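Long-range contacts in CTP synthase (Trypanosoma brucei gambiense, PDB 5N29), which probably makes CTP by ATP-dependent amination of UTP, its glutaminase domain, described here, supplying nitrogen from glutamine: residues C156-E162 against I202-P208; S174-E179 against R268-Q272. The protein carries 1 engineered substitution. The contacts are given in a common frame with arbitrary orientation. Numbering follows the deposited sequence.

Overall arrangement
A regular strand pairing (contact 1) can be compared here with an irregular tail laid beside a strand (contact 2), both within one glutamine amidotransferase domain. They share a mixed sheet in which strand 155-160 lies antiparallel to both 201-205, the pairing of contact 1, and 176-187, the strand that carries the C-terminal residues in contact 2. Their centres are about 11 Å apart, on the same side of the chain's centre. Along the sequence the segments alternate: 156-162, 174-179, 202-208, 268-272. A probable hydrogen bond of 2.7 Å from Val158 N to Val177 O joins the contacts. The tail itself is held by the Val178 N to Arg269 O hydrogen bond, and a Lys271-Asp157 salt bridge runs between the contacts.

Contact 1 (C156-E162 against I202-P208); sequences CDVYIVE and ISAVTDP. Engineered in segment 156-162: Tyr159 (natural residue His).
Antiparallel strand pairing in the mixed sheet of a class 1 glutamine amidotransferase domain is illustrated by 156-162 and 202-208. The axes of strand segments 156-160 and 202-205 approach to 4.6 Å with 151° between their directions. Two pairs set the register: Tyr159 with Val205, hydrogen-bonded (CA to CA 5.3 Å), and Ile160 with Ala204, non-hydrogen-bonded (CA to CA 4.4 Å). Tyr159 N donates to Val205 O at 2.8 Å, and Val205 N returns a bond to Tyr159 O at 2.9 Å. Beyond the strand end, Val161 N donates a hydrogen bond to Ser203 O at 2.9 Å. Ala204 CA lies 3.2 Å from Tyr159 O in a CA-H...O contact. On the other edge of 202-205, Ser203 and Ala204 both face Ala218, forming a classic beta bulge; Ser203 has phi/psi -92/-21.

Ile160 and Ala204 share one face, against Met167 of helix 166-170, and Val158 CG1 meets Ala204 CB at 3.8 Å. The Tyr159-Val205 face carries a small apolar cluster in which Val161 CG1 touches Val205 CG2 at 3.7 Å and Pro208 CB at 4.1 Å. Tyr159, an engineered substitution for the natural His, is in the m rotamer with chi2 near -100°, and Pro208 lies over its ring.

Waters bridge both ends: one donates to Asp157 O (2.8 Å) and Thr206 O (3.1 Å), the other to Glu162 OE2 and Ile202 O (both 2.8 Å). The proline contact is a CH-pi interaction, with Pro208 CD 3.8 Å from the centroid of the Tyr159 ring and 6° off its normal.

Contact 2 (S174-E179 against R268-Q272); sequences SNIVVE and RRLKQ
One direct hydrogen bond joins the extended strand residues 176-179 to the irregular C-terminal segment 268-272: Val178 N donates to Arg269 O at 2.8 Å. The CA atoms of Val177 and Leu270, and of Val178 and Arg269, are each 4.9 Å apart, and Val177 CA comes within 3.2 Å of Arg269 O.

Water supplies further backbone links. One molecule donates to Ile176 O (2.9 Å) and accepts from Lys271 N (2.8 Å); another donates to Val178 O and Arg268 O, both at 2.7 Å. The tail thus lies along strand 176-187 of the glutaminase sheet without itself forming a regular strand.

Apolar packing centres on Val178, in the t rotamer, whose CG2 lies 3.7 Å from Lys271 CA and 4.0 Å from Lys271 CB. In van der Waals contact, the methyl Leu270 CD2 meets the carbonyl Ile176 O and hydroxyl Ser174 OG, both at 3.6 Å.

Among the charged groups, Lys271 NZ forms a salt bridge with Asp157, Arg269 NH1 one with Asp242, and Arg269 NH2 a hydrogen bond with Ile237 O. Glu179 OE2, hydrogen-bonded to Tyr171 OH, stays 4.0 Å from Arg269 NE, too far for a salt bridge; Arg269 NE instead donates at 2.8 Å to a water 3.1 Å from Glu179 OE1.

Contact 1 (C156-E162 against I202-P208)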
loop_
_atom_site.group_PDB
_atom_site.type_symbol
_atom_site.label_atom_id
_atom_site.label_comp_id
_atom_site.label_asym_id
_atom_site.label_seq_id
_atom_site.Cartn_x
_atom_site.Cartn_y
_atom_site.Cartn_z
ATOM N N CYS A 156 16.426 3.282 2.572
ATOM C CA CYS A 156 16.348 4.545 1.868
ATOM C C CYS A 156 15.602 5.566 2.731
ATOM O O CYS A 156 14.687 5.199 3.483
ATOM C CB CYS A 156 15.690 4.269 0.510
ATOM S SG CYS A 156 14.797 5.594 -0.292
ATOM N N ASP A 157 16.020 6.830 2.669
ATOM C CA ASP A 157 15.357 7.880 3.434
ATOM C C ASP A 157 13.960 8.142 2.861
ATOM O O ASP A 157 13.800 8.283 1.646
ATOM C CB ASP A 157 16.169 9.185 3.429
ATOM C CG ASP A 157 17.450 9.097 4.262
ATOM O OD1 ASP A 157 17.638 8.121 5.028
ATOM O OD2 ASP A 157 18.278 10.021 4.153
ATOM N N VAL A 158 12.973 8.207 3.747
ATOM C CA VAL A 158 11.589 8.498 3.402
ATOM C C VAL A 158 11.161 9.812 4.064
ATOM O O VAL A 158 11.072 9.885 5.295
ATOM C CB VAL A 158 10.680 7.351 3.878
ATOM C CG1 VAL A 158 9.207 7.702 3.694
ATOM C CG2 VAL A 158 11.032 6.056 3.151
ATOM N N TYR A 159 10.896 10.834 3.248
ATOM C CA TYR A 159 10.465 12.159 3.727
ATOM C C TYR A 159 8.951 12.225 3.855
ATOM O O TYR A 159 8.239 12.079 2.861
ATOM C CB TYR A 159 10.913 13.271 2.775
ATOM C CG TYR A 159 12.398 13.507 2.753
ATOM C CD1 TYR A 159 12.966 14.563 3.474
ATOM C CD2 TYR A 159 13.243 12.678 2.018
ATOM C CE1 TYR A 159 14.338 14.791 3.451
ATOM C CE2 TYR A 159 14.617 12.890 1.995
ATOM C CZ TYR A 159 15.156 13.944 2.712
ATOM O OH TYR A 159 16.511 14.162 2.685
ATOM N N ILE A 160 8.468 12.441 5.074
ATOM C CA ILE A 160 7.045 12.622 5.318
ATOM C C ILE A 160 6.756 14.095 5.050
ATOM O O ILE A 160 7.256 14.959 5.751
ATOM C CB ILE A 160 6.661 12.202 6.752
ATOM C CG1 ILE A 160 7.048 10.730 6.967
ATOM C CG2 ILE A 160 5.170 12.435 6.992
ATOM C CD1 ILE A 160 6.756 10.190 8.343
ATOM N N VAL A 161 5.963 14.368 4.018
ATOM C CA VAL A 161 5.814 15.731 3.477
ATOM C C VAL A 161 4.434 16.341 3.704
ATOM O O VAL A 161 4.192 17.457 3.257
ATOM C CB VAL A 161 6.198 15.808 1.968
ATOM C CG1 VAL A 161 7.694 15.589 1.794
ATOM C CG2 VAL A 161 5.405 14.816 1.116
ATOM N N GLU A 162 3.547 15.622 4.399
ATOM C CA GLU A 162 2.192 16.087 4.730
ATOM C C GLU A 162 1.995 15.919 6.228
ATOM O O GLU A 162 1.908 14.794 6.736
ATOM C CB GLU A 162 1.130 15.284 3.970
ATOM C CG GLU A 162 1.118 15.535 2.467
ATOM C CD GLU A 162 0.525 16.880 2.057
ATOM O OE1 GLU A 162 -0.120 17.558 2.892
ATOM O OE2 GLU A 162 0.721 17.268 0.880
ATOM N N ILE A 202 -0.259 12.619 -1.624
ATOM C CA ILE A 202 1.094 12.068 -1.632
ATOM C C ILE A 202 1.748 12.472 -0.309
ATOM O O ILE A 202 2.238 13.585 -0.174
ATOM C CB ILE A 202 1.909 12.553 -2.848
ATOM C CG1 ILE A 202 1.235 12.095 -4.153
ATOM C CG2 ILE A 202 3.338 12.020 -2.784
ATOM C CD1 ILE A 202 1.827 12.685 -5.420
ATOM N N SER A 203 1.733 11.563 0.665
ATOM C CA SER A 203 2.160 11.885 2.033
ATOM C C SER A 203 3.634 11.623 2.321
ATOM O O SER A 203 4.173 12.195 3.274
ATOM C CB SER A 203 1.293 11.157 3.060
ATOM O OG SER A 203 1.438 9.759 2.959
ATOM N N ALA A 204 4.289 10.777 1.524
ATOM C CA ALA A 204 5.719 10.505 1.714
ATOM C C ALA A 204 6.426 10.264 0.388
ATOM O O ALA A 204 5.869 9.624 -0.518
ATOM C CB ALA A 204 5.927 9.324 2.650
ATOM N N VAL A 205 7.650 10.783 0.297
ATOM C CA VAL A 205 8.450 10.771 -0.932
ATOM C C VAL A 205 9.926 10.605 -0.611
ATOM O O VAL A 205 10.337 10.796 0.538
ATOM C CB VAL A 205 8.271 12.071 -1.755
ATOM C CG1 VAL A 205 6.833 12.213 -2.225
ATOM C CG2 VAL A 205 8.698 13.313 -0.975
ATOM N N THR A 206 10.721 10.269 -1.628
ATOM C CA THR A 206 12.177 10.212 -1.465
ATOM C C THR A 206 12.857 11.582 -1.616
ATOM O O THR A 206 13.990 11.754 -1.156
ATOM C CB THR A 206 12.829 9.232 -2.453
ATOM O OG1 THR A 206 12.530 9.631 -3.797
ATOM C CG2 THR A 206 12.329 7.807 -2.186
ATOM N N ASP A 207 12.165 12.530 -2.251
ATOM C CA ASP A 207 12.717 13.842 -2.602
ATOM C C ASP A 207 11.664 14.923 -2.329
ATOM O O ASP A 207 10.692 15.051 -3.080
ATOM C CB ASP A 207 13.161 13.838 -4.079
ATOM C CG ASP A 207 13.310 15.240 -4.679
ATOM O OD1 ASP A 207 13.738 16.175 -3.968
ATOM O OD2 ASP A 207 12.981 15.394 -5.882
ATOM N N PRO A 208 11.868 15.729 -1.266
ATOM C CA PRO A 208 10.847 16.720 -0.910
ATOM C C PRO A 208 10.674 17.914 -1.876
ATOM O O PRO A 208 9.784 18.724 -1.650
ATOM C CB PRO A 208 11.278 17.182 0.489
ATOM C CG PRO A 208 12.747 16.974 0.521
ATOM C CD PRO A 208 13.054 15.819 -0.391
HETATM O O HOH W 1 15.600 9.242 -0.230
HETATM O O HOH W 2 2.053 16.099 -1.337
#

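Contact 2 (S174-E179 against R268-Q272)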
loop_
_atom_site.group_PDB
_atom_site.type_symbol
_atom_site.label_atom_id
_atom_site.label_comp_id
_atom_site.label_asym_id
_atom_site.label_seq_id
_atom_site.Cartn_x
_atom_site.Cartn_y
_atom_site.Cartn_z
ATOM N N SER A 174 8.168 12.519 12.880
ATOM C CA SER A 174 9.510 12.542 12.276
ATOM C C SER A 174 9.401 12.988 10.830
ATOM O O SER A 174 8.475 12.588 10.119
ATOM C CB SER A 174 10.169 11.163 12.298
ATOM O OG SER A 174 10.403 10.731 13.614
ATOM N N ASN A 175 10.344 13.818 10.407
ATOM C CA ASN A 175 10.360 14.343 9.047
ATOM C C ASN A 175 10.980 13.338 8.090
ATOM O O ASN A 175 10.607 13.296 6.921
ATOM C CB ASN A 175 11.114 15.679 8.989
ATOM C CG ASN A 175 10.403 16.785 9.756
ATOM O OD1 ASN A 175 9.174 16.935 9.677
ATOM N ND2 ASN A 175 11.172 17.571 10.501
ATOM N N ILE A 176 11.931 12.546 8.595
ATOM C CA ILE A 176 12.617 11.530 7.805
ATOM C C ILE A 176 12.587 10.214 8.565
ATOM O O ILE A 176 12.939 10.161 9.741
ATOM C CB ILE A 176 14.088 11.912 7.500
ATOM C CG1 ILE A 176 14.162 13.305 6.851
ATOM C CG2 ILE A 176 14.736 10.863 6.592
ATOM C CD1 ILE A 176 15.572 13.826 6.642
ATOM N N VAL A 177 12.156 9.153 7.889
ATOM C CA VAL A 177 12.254 7.811 8.429
ATOM C C VAL A 177 13.003 6.936 7.427
ATOM O O VAL A 177 13.213 7.339 6.293
ATOM C CB VAL A 177 10.868 7.246 8.835
ATOM C CG1 VAL A 177 10.199 8.209 9.819
ATOM C CG2 VAL A 177 9.962 6.987 7.629
ATOM N N VAL A 178 13.433 5.763 7.870
ATOM C CA VAL A 178 14.216 4.852 7.044
ATOM C C VAL A 178 13.491 3.514 6.995
ATOM O O VAL A 178 13.302 2.853 8.035
ATOM C CB VAL A 178 15.657 4.697 7.582
ATOM C CG1 VAL A 178 16.450 3.700 6.752
ATOM C CG2 VAL A 178 16.348 6.056 7.595
ATOM N N GLU A 179 13.075 3.144 5.783
ATOM C CA GLU A 179 12.422 1.864 5.511
ATOM C C GLU A 179 13.169 1.132 4.412
ATOM O O GLU A 179 13.975 1.726 3.695
ATOM C CB GLU A 179 10.982 2.087 5.077
ATOM C CG GLU A 179 10.100 2.684 6.162
ATOM C CD GLU A 179 9.613 1.686 7.202
ATOM O OE1 GLU A 179 9.775 0.453 7.034
ATOM O OE2 GLU A 179 9.034 2.160 8.200
ATOM N N ARG A 268 14.818 2.100 15.281
ATOM C CA ARG A 268 14.791 1.114 14.187
ATOM C C ARG A 268 14.355 1.698 12.829
ATOM O O ARG A 268 14.712 1.148 11.789
ATOM C CB ARG A 268 13.869 -0.063 14.535
ATOM C CG ARG A 268 14.368 -0.960 15.657
ATOM C CD ARG A 268 13.620 -2.289 15.676
ATOM N NE ARG A 268 14.056 -3.185 16.752
ATOM C CZ ARG A 268 13.712 -3.086 18.042
ATOM N NH1 ARG A 268 12.919 -2.104 18.486
ATOM N NH2 ARG A 268 14.179 -3.978 18.913
ATOM N N ARG A 269 13.585 2.792 12.842
ATOM C CA ARG A 269 13.122 3.446 11.607
ATOM C C ARG A 269 13.614 4.894 11.452
ATOM O O ARG A 269 13.111 5.634 10.612
ATOM C CB ARG A 269 11.592 3.332 11.504
ATOM C CG ARG A 269 11.139 1.873 11.501
ATOM C CD ARG A 269 9.641 1.664 11.329
ATOM N NE ARG A 269 9.259 0.322 11.769
ATOM C CZ ARG A 269 9.133 -0.060 13.039
ATOM N NH1 ARG A 269 9.323 0.801 14.037
ATOM N NH2 ARG A 269 8.808 -1.319 13.316
ATOM N N LEU A 270 14.629 5.279 12.227
ATOM C CA LEU A 270 15.274 6.581 12.084
ATOM C C LEU A 270 16.661 6.433 11.482
ATOM O O LEU A 270 17.284 5.368 11.548
ATOM C CB LEU A 270 15.375 7.296 13.432
ATOM C CG LEU A 270 14.082 7.864 14.021
ATOM C CD1 LEU A 270 14.386 8.594 15.325
ATOM C CD2 LEU A 270 13.382 8.789 13.034
ATOM N N LYS A 271 17.135 7.527 10.900
ATOM C CA LYS A 271 18.433 7.555 10.231
ATOM C C LYS A 271 19.544 7.414 11.273
ATOM O O LYS A 271 19.586 8.167 12.253
ATOM C CB LYS A 271 18.581 8.865 9.450
ATOM C CG LYS A 271 19.613 8.871 8.337
ATOM C CD LYS A 271 19.331 10.038 7.394
ATOM C CE LYS A 271 20.480 10.308 6.438
ATOM N NZ LYS A 271 20.830 9.121 5.612
ATOM N N GLN A 272 20.396 6.407 11.084
ATOM C CA GLN A 272 21.636 6.274 11.840
ATOM C C GLN A 272 22.780 6.815 10.982
ATOM O O GLN A 272 23.950 6.547 11.241
ATOM C CB GLN A 272 21.885 4.808 12.234
ATOM C CG GLN A 272 20.828 4.201 13.152
ATOM C CD GLN A 272 20.901 4.702 14.589
ATOM O OE1 GLN A 272 21.476 5.753 14.880
ATOM N NE2 GLN A 272 20.312 3.942 15.499
HETATM O O HOH W 3 15.713 9.870 10.401
HETATM O O HOH W 4 15.438 1.893 9.283
HETATM O O HOH W 5 8.203 -0.729 9.380
#